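Local atomic coordinates of antigen 43 (Escherichia coli, PDB entry 4KH3), a protein that self-associates between cells to drive bacterial clumping by a Velcro-like mechanism, and is associated with aggregation and biofilm formation. Residues K244-V249 with A265-T270; Q260-A265 with V294-G299. All blocks are in the same frame, centred on the assembly; numbering follows the deposited sequence.

Both contacts are largely buried and lie within one short part of the solenoid. Interaction 1 pairs two strands, one from each of two successive coils. Interaction 2 sits at the corner leading into the second of these strands, where two turns pack together. A265 belongs to both contacts: it opens strand 265-269 and also packs on the turn at E296-G299. K244 N and G263 O, 3.0 Å apart, form a probable hydrogen bond that ties the two sites together. The chemistry changes with place. Interaction 1 relies mainly on regular backbone bonds and aliphatic packing, whereas interaction 2 depends more on polar side chains, glycines and ordered water.

Interaction 1: K244-V249 with A265-T270; sequences KGKLQV and ALVTST
K246-V249 and A265-S269 run side by side as parallel strands, with axes 4.7 Å apart at closest approach and 11° between their directions. They lie in successive coils, on one face of the right-handed beta-helix expected for autotransporter passenger domains. Strand 227-230 continues the stack beyond K246-V249. Four backbone bonds link the pair: A265 N to G245 O, L247 N to A265 O, V267 N to L247 O and V249 N to V267 O. The bond from V267 N to L247 O is 2.8 Å long and nearly straight (171° at the hydrogen). A265 O and V267 O each also receive a CA-H contact, from K246 and Q248 respectively.

K246, Q248, A265 and V267 share one side of the sheet. The two methyls of V267 serve different neighbours. V267 CG2 lies 3.8 Å from K246 CD. V267 CG1 packs against Q248 CG at 3.9 Å, and these two side chains lie alongside each other. L247 and L266 point to the other side, where V258 and V274 also pack. Their side chains run parallel and touch through L247 CD2 and L266 CD1, 4.0 Å apart.

The last link involves a side chain. T268 OG1 stands anti to its backbone N (chi1 -166°). T268 OG1 donates to V249 O over 2.8 Å, in the carbonyl plane on a lone pair. The same V249 O accepts a second bond from water 1 at 2.9 Å. That water also hydrogen-bonds S269 OG, 2.7 Å away.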
# COMPACT_ATOMS: atom_id res chain seq x y z
N LYS A 244 6.11 -7.41 9.00
CA LYS A 244 6.37 -6.29 8.08
C LYS A 244 5.87 -6.49 6.64
O LYS A 244 6.21 -5.72 5.74
CB LYS A 244 7.84 -5.84 8.12
CG LYS A 244 8.14 -4.86 9.26
CD LYS A 244 9.61 -4.85 9.67
CE LYS A 244 9.80 -4.32 11.10
NZ LYS A 244 9.46 -2.87 11.24
N GLY A 245 5.06 -7.53 6.44
CA GLY A 245 4.27 -7.64 5.23
C GLY A 245 2.95 -6.93 5.48
O GLY A 245 2.57 -6.70 6.63
N LYS A 246 2.25 -6.56 4.42
CA LYS A 246 1.00 -5.84 4.59
C LYS A 246 -0.09 -6.38 3.69
O LYS A 246 0.11 -6.53 2.47
CB LYS A 246 1.20 -4.35 4.33
CG LYS A 246 -0.10 -3.56 4.27
CD LYS A 246 0.17 -2.11 3.86
CE LYS A 246 1.11 -1.43 4.84
NZ LYS A 246 1.37 0.01 4.51
N LEU A 247 -1.23 -6.69 4.29
CA LEU A 247 -2.42 -6.98 3.51
C LEU A 247 -3.36 -5.78 3.59
O LEU A 247 -3.63 -5.27 4.67
CB LEU A 247 -3.13 -8.22 4.04
CG LEU A 247 -4.53 -8.37 3.47
CD1 LEU A 247 -4.46 -8.60 1.95
CD2 LEU A 247 -5.25 -9.50 4.18
N GLN A 248 -3.83 -5.33 2.45
CA GLN A 248 -4.74 -4.20 2.39
C GLN A 248 -6.01 -4.59 1.64
O GLN A 248 -5.97 -5.00 0.47
CB GLN A 248 -4.05 -3.02 1.70
CG GLN A 248 -4.94 -1.80 1.53
CD GLN A 248 -4.16 -0.58 1.06
OE1 GLN A 248 -3.00 -0.37 1.43
NE2 GLN A 248 -4.79 0.22 0.22
N VAL A 249 -7.14 -4.49 2.33
CA VAL A 249 -8.43 -4.86 1.75
C VAL A 249 -9.31 -3.63 1.65
O VAL A 249 -9.75 -3.10 2.66
CB VAL A 249 -9.15 -5.92 2.60
CG1 VAL A 249 -10.39 -6.42 1.88
CG2 VAL A 249 -8.21 -7.09 2.88
N ALA A 265 1.00 -6.44 9.03
CA ALA A 265 0.16 -5.24 8.90
C ALA A 265 -1.14 -5.53 8.15
O ALA A 265 -1.12 -6.07 7.04
CB ALA A 265 0.93 -4.15 8.20
N LEU A 266 -2.26 -5.15 8.76
CA LEU A 266 -3.56 -5.22 8.09
C LEU A 266 -4.10 -3.82 7.92
O LEU A 266 -4.24 -3.06 8.89
CB LEU A 266 -4.55 -6.08 8.87
CG LEU A 266 -6.01 -6.14 8.40
CD1 LEU A 266 -6.14 -6.87 7.08
CD2 LEU A 266 -6.91 -6.78 9.46
N VAL A 267 -4.39 -3.45 6.68
CA VAL A 267 -4.94 -2.14 6.37
C VAL A 267 -6.31 -2.33 5.75
O VAL A 267 -6.45 -2.95 4.69
CB VAL A 267 -4.02 -1.39 5.41
CG1 VAL A 267 -4.66 -0.09 4.97
CG2 VAL A 267 -2.69 -1.13 6.09
N THR A 268 -7.34 -1.84 6.43
CA THR A 268 -8.69 -2.04 5.93
C THR A 268 -9.69 -1.10 6.62
O THR A 268 -9.30 -0.17 7.34
CB THR A 268 -9.12 -3.52 6.08
OG1 THR A 268 -10.30 -3.77 5.32
CG2 THR A 268 -9.36 -3.88 7.55
N SER A 269 -10.97 -1.32 6.38
CA SER A 269 -12.00 -0.50 7.00
C SER A 269 -13.24 -1.35 7.20
O SER A 269 -13.27 -2.53 6.83
CB SER A 269 -12.32 0.71 6.13
OG SER A 269 -13.03 0.29 4.97
N THR A 270 -14.28 -0.73 7.75
CA THR A 270 -15.48 -1.47 8.09
C THR A 270 -16.31 -1.73 6.85
O THR A 270 -17.30 -2.45 6.89
CB THR A 270 -16.29 -0.73 9.17
OG1 THR A 270 -16.35 0.66 8.85
CG2 THR A 270 -15.61 -0.86 10.52
O HOH W 1 -11.09 -0.66 3.30

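Interaction 2: Q260-A265 with V294-G299; sequences QNTGGA and VLENGG
E296 reaches across to G263, joining two beta turns at a corner of the beta-helix. N261-G264 forms a type II turn and E296-G299 a type I' turn. E296 CG sits between its own backbone N and carbonyl carbon (chi1 51°), and the chain beyond it is extended. E296 OE2 accepts a hydrogen bond from G263 N at 2.9 Å. The N-H comes from above the carboxylate plane, 54° out of it. The other oxygen, OE1, makes a salt bridge with R279.

G263 is gripped at both ends of its backbone. N297 ND2 donates to G263 O over 2.8 Å, on a lone pair in the carbonyl plane. The left-handed backbone angles of G263 favour glycine, and N297 ND2 lies close to where a CB would be. The methyl of A265 rests on the E296-G299 turn, with A265 CB 3.4 Å from N297 O and 3.6 Å from G299 N.

Q260 adds a further tie. Q260 NE2 donates to V294 O at 2.9 Å, meeting the oxygen from above the carbonyl plane. Water 2 adds a second bridge between the same two residues: it donates to Q260 OE1 and accepts from V294 N, 3.1 Å away.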
# COMPACT_ATOMS: atom_id res chain seq x y z
N GLN A 260 -2.70 -13.80 10.18
CA GLN A 260 -1.91 -12.60 10.43
C GLN A 260 -0.93 -12.88 11.56
O GLN A 260 -1.32 -12.92 12.73
CB GLN A 260 -2.85 -11.44 10.79
CG GLN A 260 -2.14 -10.18 11.27
CD GLN A 260 -3.11 -9.07 11.57
OE1 GLN A 260 -4.15 -8.95 10.92
NE2 GLN A 260 -2.80 -8.24 12.56
N ASN A 261 0.33 -13.10 11.20
CA ASN A 261 1.37 -13.35 12.19
C ASN A 261 1.82 -12.07 12.84
O ASN A 261 1.49 -10.97 12.35
CB ASN A 261 2.57 -14.08 11.58
CG ASN A 261 2.22 -15.49 11.16
OD1 ASN A 261 1.43 -16.17 11.83
ND2 ASN A 261 2.76 -15.93 10.03
N THR A 262 2.57 -12.20 13.93
CA THR A 262 3.03 -11.05 14.71
C THR A 262 3.80 -10.09 13.84
O THR A 262 4.70 -10.48 13.09
CB THR A 262 3.92 -11.49 15.89
OG1 THR A 262 3.24 -12.49 16.65
CG2 THR A 262 4.23 -10.29 16.80
N GLY A 263 3.45 -8.81 13.94
CA GLY A 263 4.11 -7.79 13.15
C GLY A 263 3.53 -7.65 11.76
O GLY A 263 3.96 -6.80 10.98
N GLY A 264 2.55 -8.49 11.44
CA GLY A 264 1.88 -8.39 10.15
C GLY A 264 0.96 -7.19 10.12
O GLY A 264 0.22 -6.95 11.07
N ALA A 265 1.00 -6.44 9.03
CA ALA A 265 0.16 -5.24 8.90
C ALA A 265 -1.14 -5.53 8.15
O ALA A 265 -1.12 -6.07 7.04
CB ALA A 265 0.93 -4.15 8.20
N VAL A 294 -6.05 -6.59 15.18
CA VAL A 294 -4.77 -6.19 15.76
C VAL A 294 -4.04 -5.35 14.73
O VAL A 294 -3.90 -5.76 13.57
CB VAL A 294 -3.93 -7.41 16.17
CG1 VAL A 294 -2.46 -7.02 16.43
CG2 VAL A 294 -4.53 -8.08 17.40
N LEU A 295 -3.59 -4.18 15.15
CA LEU A 295 -3.03 -3.19 14.26
C LEU A 295 -1.62 -2.80 14.67
O LEU A 295 -1.43 -2.13 15.67
CB LEU A 295 -3.89 -1.93 14.28
CG LEU A 295 -5.33 -2.06 13.81
CD1 LEU A 295 -6.08 -0.75 14.10
CD2 LEU A 295 -5.37 -2.40 12.33
N GLU A 296 -0.63 -3.20 13.88
CA GLU A 296 0.75 -2.82 14.14
C GLU A 296 1.53 -2.72 12.84
O GLU A 296 1.06 -3.18 11.80
CB GLU A 296 1.40 -3.84 15.09
CG GLU A 296 1.23 -5.29 14.65
CD GLU A 296 1.43 -6.29 15.79
OE1 GLU A 296 1.66 -5.88 16.95
OE2 GLU A 296 1.35 -7.50 15.52
N ASN A 297 2.70 -2.09 12.88
CA ASN A 297 3.63 -2.07 11.75
C ASN A 297 3.06 -1.53 10.45
O ASN A 297 3.36 -2.06 9.38
CB ASN A 297 4.15 -3.47 11.46
CG ASN A 297 5.40 -3.78 12.21
OD1 ASN A 297 6.02 -2.89 12.79
ND2 ASN A 297 5.80 -5.05 12.19
N GLY A 298 2.24 -0.50 10.54
CA GLY A 298 1.63 0.04 9.35
C GLY A 298 0.18 -0.40 9.23
O GLY A 298 -0.54 0.12 8.36
N GLY A 299 -0.24 -1.33 10.07
CA GLY A 299 -1.64 -1.73 10.12
C GLY A 299 -2.54 -0.52 10.38
O GLY A 299 -2.13 0.45 11.03
O HOH W 2 -6.35 -8.48 12.73
O HOH W 3 -0.11 -8.33 13.53
O HOH W 4 -1.74 -4.99 11.73